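Local coordinates for uncharacterized protein (PDB 4NZK) that is of unknown function but belongs to the DHHW family, related to the SGNH hydrolases, which suggests a possible hydrolase-like role, at residues L63-D68 and Y114-Y119; G56-G61 and I74-G79. All coordinates share one frame; numbering follows the deposited sequence. Where two conformers were deposited one is given.

Contact 1 of 2, residues L63-D68 and Y114-Y119; sequences LVVDID and YLPEGY
Y114 meets I67 through its backbone: the CD1 methyl of I67 lies 3.5 Å from Y114 O. I67 has CG1 anti to the carbonyl carbon (chi1 -57°), and from there CD1 extends toward the loop. The phenol of Y114 leads elsewhere, its OH bonded to T153 O and its ring meeting that of W72. At L115 the bond from CA to CB points away from strand 62-67. The side chain nevertheless returns, bringing CD1 within 3.7 Å of L63 CD2, the two chains crossing at an oblique angle. P116 is buried and meets two strand residues through CG. P116 CG lies 4.0 Å from I67 CD1, the I67 side chain crossing the proline at about a right angle; V65 CG2 approaches the same carbon at 4.1 Å. The strand is the middle one of a three-stranded antiparallel sheet, and L63, V65 and I67 all point their side chains from one of its faces toward the loop. On the other face, D66 forms a salt bridge with R212. P116 then opens a type II beta turn that closes at Y119. Its G118 has a positive phi at which a beta carbon would jam against the preceding carbonyl oxygen. The turn delivers the Y119 ring to L63. CD2 of that leucine sits over the ring centre in a CH-pi contact, 3.8 Å from the centroid of the Y119 ring and 7° off its normal. The other methyl, L63 CD1, reaches Y119 CE1 at 3.6 Å. An alanine in place of Y119 would probably leave both L63 methyls without the aromatic surface they pack on and open a gap beside the turn.

Contact 2 of 2, residues G56-G61 and I74-G79; sequences GVQTNG and ISLYGG
G61 O accepts a hydrogen bond from L76 N, the one direct hydrogen bond of this contact, 2.9 Å long and close to straight, with an N-H...O angle of 166°. A water binds the same oxygen, donating to G61 O at 2.8 Å and, with its other hydrogen, to L76 O at 2.7 Å. Two donors therefore hold the glycine carbonyl, and both polar backbone atoms of L76 are tied to it, one directly and one through the water. L76 CB points toward the other segment and packs 3.6 Å from G61 O, completing the close part of the contact.

N60 and G61 link the edge strand 53-59 to the middle strand 62-67 of an antiparallel three-stranded sheet. Both residues have positive phi, as in the type I' turn common in tight beta hairpins. L76 follows the third strand, 70-75, and its bond to G61 prolongs the pairing of the second and third strands past the end of the sheet. Nearby, S75 OG is bonded to Q62 OE1, and N60 ND2 to F206 O.

Away from the backbone bond the contact is much looser. Q58 is exposed, and its carboxamide lies against a methyl of L76, OE1 being 3.4 Å from L76 CD1; the two side chains cross at about a right angle. Q58 CG is anti to the carbonyl carbon (chi1 -70°), and beyond CG the chain is extended and carries the amide across to L76, with no hydrogen bond across to hold the amide. L76 is itself only partly exposed and also touches L115. Beyond it the segment turns from the hairpin: Y77 points away, its ring stacked on H126 and meeting F336 edge-to-face.

In the fold
From the N-terminal end of the modelled chain, strands 53-59, 62-67 and 70-75 form a small antiparallel sheet. Contact 2 closes the short loop from the first hairpin turn to the exit of the third strand; contact 1 closes a longer one, bringing the loop after helix 111-114 back to the middle strand. The segments alternate along the chain, so the two closures cross. They also touch: L63 N and V64 N probably bond to I74 O and V57 O, and Y119 OH packs on G56 CA. Together they tie the sheet's edge and middle strands to the chain leaving the sheet and to the loop before helix 126-136.

Contact 1 of 2, residues L63-D68 and Y114-Y119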
loop_
_atom_site.group_PDB
_atom_site.type_symbol
_atom_site.label_atom_id
_atom_site.label_comp_id
_atom_site.label_asym_id
_atom_site.label_seq_id
_atom_site.Cartn_x
_atom_site.Cartn_y
_atom_site.Cartn_z
ATOM N N LEU A 63 18.433 7.907 5.349
ATOM C CA LEU A 63 19.485 7.542 6.302
ATOM C C LEU A 63 19.881 6.102 6.042
ATOM O O LEU A 63 19.043 5.203 6.028
ATOM C CB LEU A 63 18.931 7.668 7.726
ATOM C CG LEU A 63 19.834 7.206 8.889
ATOM C CD1 LEU A 63 21.054 8.108 9.009
ATOM C CD2 LEU A 63 19.111 7.134 10.226
ATOM N N VAL A 64 21.181 5.889 5.863
ATOM C CA VAL A 64 21.758 4.579 5.825
ATOM C C VAL A 64 22.435 4.369 7.166
ATOM O O VAL A 64 23.308 5.142 7.556
ATOM C CB VAL A 64 22.755 4.442 4.695
ATOM C CG1 VAL A 64 23.396 3.055 4.728
ATOM C CG2 VAL A 64 22.067 4.669 3.374
ATOM N N VAL A 65 22.030 3.322 7.874
ATOM C CA VAL A 65 22.546 3.094 9.224
ATOM C C VAL A 65 22.491 1.619 9.576
ATOM O O VAL A 65 21.633 0.897 9.089
ATOM C CB VAL A 65 21.721 3.941 10.222
ATOM C CG1 VAL A 65 20.251 3.551 10.185
ATOM C CG2 VAL A 65 22.290 3.924 11.638
ATOM N N ASP A 66 23.460 1.160 10.377
ATOM C CA ASP A 66 23.442 -0.216 10.830
ATOM C C ASP A 66 22.748 -0.323 12.186
ATOM O O ASP A 66 23.033 0.433 13.123
ATOM C CB ASP A 66 24.866 -0.786 10.904
ATOM C CG ASP A 66 25.510 -1.004 9.534
ATOM O OD1 ASP A 66 24.948 -0.598 8.507
ATOM O OD2 ASP A 66 26.616 -1.590 9.488
ATOM N N ILE A 67 21.816 -1.250 12.269
ATOM C CA ILE A 67 21.057 -1.478 13.501
ATOM C C ILE A 67 21.079 -2.966 13.792
ATOM O O ILE A 67 20.644 -3.768 12.961
ATOM C CB ILE A 67 19.589 -1.042 13.345
ATOM C CG1 ILE A 67 19.478 0.425 12.933
ATOM C CG2 ILE A 67 18.827 -1.253 14.658
ATOM C CD1 ILE A 67 18.053 0.855 12.568
ATOM N N ASP A 68 21.624 -3.328 14.954
ATOM C CA ASP A 68 21.677 -4.730 15.371
ATOM C C ASP A 68 22.279 -5.625 14.288
ATOM O O ASP A 68 21.758 -6.705 13.975
ATOM C CB ASP A 68 20.265 -5.197 15.771
ATOM C CG ASP A 68 19.706 -4.429 16.990
ATOM O OD1 ASP A 68 20.504 -4.021 17.887
ATOM O OD2 ASP A 68 18.464 -4.249 17.054
ATOM N N TYR A 114 11.420 2.458 13.416
ATOM C CA TYR A 114 12.765 1.900 13.464
ATOM C C TYR A 114 13.930 2.884 13.417
ATOM O O TYR A 114 15.072 2.454 13.394
ATOM C CB TYR A 114 12.911 0.933 12.297
ATOM C CG TYR A 114 11.993 -0.272 12.430
ATOM C CD1 TYR A 114 12.246 -1.263 13.355
ATOM C CD2 TYR A 114 10.898 -0.422 11.634
ATOM C CE1 TYR A 114 11.418 -2.373 13.469
ATOM C CE2 TYR A 114 10.076 -1.535 11.722
ATOM C CZ TYR A 114 10.333 -2.504 12.651
ATOM O OH TYR A 114 9.488 -3.582 12.697
ATOM N N LEU A 115 13.647 4.176 13.415
ATOM C CA LEU A 115 14.718 5.160 13.438
ATOM C C LEU A 115 15.479 5.045 14.744
ATOM O O LEU A 115 14.855 5.014 15.817
ATOM C CB LEU A 115 14.119 6.560 13.217
ATOM C CG LEU A 115 14.992 7.682 12.727
ATOM C CD1 LEU A 115 15.630 7.345 11.369
ATOM C CD2 LEU A 115 14.157 8.938 12.651
ATOM N N PRO A 116 16.827 4.962 14.672
ATOM C CA PRO A 116 17.552 4.770 15.907
ATOM C C PRO A 116 17.616 6.014 16.737
ATOM O O PRO A 116 17.226 7.123 16.300
ATOM C CB PRO A 116 18.961 4.346 15.470
ATOM C CG PRO A 116 19.010 4.453 14.023
ATOM C CD PRO A 116 17.674 4.794 13.483
ATOM N N GLU A 117 18.104 5.825 17.951
ATOM C CA GLU A 117 18.206 6.932 18.889
ATOM C C GLU A 117 19.112 8.025 18.333
ATOM O O GLU A 117 20.101 7.753 17.640
ATOM C CB GLU A 117 18.704 6.457 20.257
ATOM C CG GLU A 117 20.156 6.022 20.270
ATOM N N GLY A 118 18.742 9.269 18.618
ATOM C CA GLY A 118 19.559 10.394 18.199
ATOM C C GLY A 118 19.183 11.038 16.889
ATOM O O GLY A 118 19.767 12.046 16.530
ATOM N N TYR A 119 18.196 10.489 16.177
ATOM C CA TYR A 119 17.814 11.070 14.902
ATOM C C TYR A 119 16.483 11.796 14.933
ATOM O O TYR A 119 16.000 12.166 13.872
ATOM C CB TYR A 119 17.791 9.979 13.801
ATOM C CG TYR A 119 19.163 9.483 13.471
ATOM C CD1 TYR A 119 19.948 10.145 12.532
ATOM C CD2 TYR A 119 19.712 8.395 14.131
ATOM C CE1 TYR A 119 21.217 9.703 12.227
ATOM C CE2 TYR A 119 20.981 7.955 13.832
ATOM C CZ TYR A 119 21.731 8.625 12.881
ATOM O OH TYR A 119 23.002 8.185 12.591
#

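Contact 2 of 2, residues G56-G61 and I74-G79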
loop_
_atom_site.group_PDB
_atom_site.type_symbol
_atom_site.label_atom_id
_atom_site.label_comp_id
_atom_site.label_asym_id
_atom_site.label_seq_id
_atom_site.Cartn_x
_atom_site.Cartn_y
_atom_site.Cartn_z
ATOM N N GLY A 56 25.847 5.979 10.671
ATOM C CA GLY A 56 24.747 6.631 10.007
ATOM C C GLY A 56 25.263 7.677 9.008
ATOM O O GLY A 56 26.163 8.457 9.333
ATOM N N VAL A 57 24.712 7.646 7.795
ATOM C CA VAL A 57 24.995 8.603 6.717
ATOM C C VAL A 57 23.671 9.047 6.094
ATOM O O VAL A 57 22.831 8.193 5.794
ATOM C CB VAL A 57 25.800 7.960 5.567
ATOM C CG1 VAL A 57 26.140 9.007 4.513
ATOM C CG2 VAL A 57 27.069 7.319 6.079
ATOM N N GLN A 58 23.517 10.344 5.844
ATOM C CA GLN A 58 22.326 10.897 5.194
ATOM C C GLN A 58 22.609 11.364 3.761
ATOM O O GLN A 58 23.627 12.015 3.491
ATOM C CB GLN A 58 21.811 12.108 5.975
ATOM C CG GLN A 58 21.212 11.740 7.309
ATOM C CD GLN A 58 20.517 12.882 7.996
ATOM O OE1 GLN A 58 19.720 13.602 7.389
ATOM N NE2 GLN A 58 20.819 13.059 9.257
ATOM N N THR A 59 21.749 10.975 2.830
ATOM C CA THR A 59 21.744 11.589 1.505
ATOM C C THR A 59 20.410 11.358 0.863
ATOM O O THR A 59 19.717 10.362 1.122
ATOM C CB THR A 59 22.876 11.160 0.530
ATOM O OG1 THR A 59 22.903 12.048 -0.635
ATOM C CG2 THR A 59 22.693 9.723 0.063
ATOM N N ASN A 60 20.033 12.330 0.056
ATOM C CA ASN A 60 18.826 12.248 -0.759
ATOM C C ASN A 60 17.603 11.962 0.101
ATOM O O ASN A 60 16.691 11.304 -0.333
ATOM C CB ASN A 60 18.984 11.215 -1.873
ATOM C CG ASN A 60 17.851 11.257 -2.876
ATOM O OD1 ASN A 60 17.383 12.349 -3.262
ATOM N ND2 ASN A 60 17.402 10.082 -3.324
ATOM N N GLY A 61 17.591 12.501 1.312
ATOM C CA GLY A 61 16.444 12.323 2.221
ATOM C C GLY A 61 16.355 10.990 2.907
ATOM O O GLY A 61 15.347 10.703 3.552
ATOM N N ILE A 74 16.463 4.185 5.444
ATOM C CA ILE A 74 15.224 4.724 6.017
ATOM C C ILE A 74 14.960 6.102 5.491
ATOM O O ILE A 74 15.808 7.010 5.616
ATOM C CB ILE A 74 15.331 4.779 7.552
ATOM C CG1 ILE A 74 15.654 3.380 8.083
ATOM C CG2 ILE A 74 14.032 5.368 8.153
ATOM C CD1 ILE A 74 15.888 3.298 9.568
ATOM N N SER A 75 13.775 6.290 4.920
ATOM C CA SER A 75 13.418 7.610 4.385
ATOM C C SER A 75 13.002 8.503 5.565
ATOM O O SER A 75 12.153 8.132 6.373
ATOM C CB SER A 75 12.236 7.483 3.420
ATOM O OG SER A 75 12.513 6.724 2.282
ATOM N N LEU A 76 13.606 9.682 5.643
ATOM C CA LEU A 76 13.283 10.645 6.670
ATOM C C LEU A 76 12.039 11.431 6.252
ATOM O O LEU A 76 11.832 11.720 5.092
ATOM C CB LEU A 76 14.478 11.568 6.933
ATOM C CG LEU A 76 15.726 10.785 7.414
ATOM C CD1 LEU A 76 16.978 11.645 7.377
ATOM C CD2 LEU A 76 15.553 10.153 8.782
ATOM N N TYR A 77 11.237 11.800 7.238
ATOM C CA TYR A 77 9.934 12.408 6.977
ATOM C C TYR A 77 9.904 13.835 7.479
ATOM O O TYR A 77 10.387 14.103 8.588
ATOM C CB TYR A 77 8.852 11.581 7.684
ATOM C CG TYR A 77 7.461 12.044 7.388
ATOM C CD1 TYR A 77 6.979 12.148 6.077
ATOM C CD2 TYR A 77 6.578 12.304 8.408
ATOM C CE1 TYR A 77 5.676 12.548 5.818
ATOM C CE2 TYR A 77 5.283 12.725 8.150
ATOM C CZ TYR A 77 4.839 12.840 6.857
ATOM O OH TYR A 77 3.574 13.253 6.550
ATOM N N GLY A 78 9.315 14.723 6.666
ATOM C CA GLY A 78 9.217 16.147 7.006
ATOM C C GLY A 78 7.867 16.617 7.513
ATOM O O GLY A 78 7.731 17.734 8.025
ATOM N N GLY A 79 6.862 15.761 7.436
ATOM C CA GLY A 79 5.536 16.115 7.916
ATOM C C GLY A 79 4.638 16.703 6.829
ATOM O O GLY A 79 4.996 16.773 5.666
HETATM O O HOH W 1 12.823 11.317 2.629
#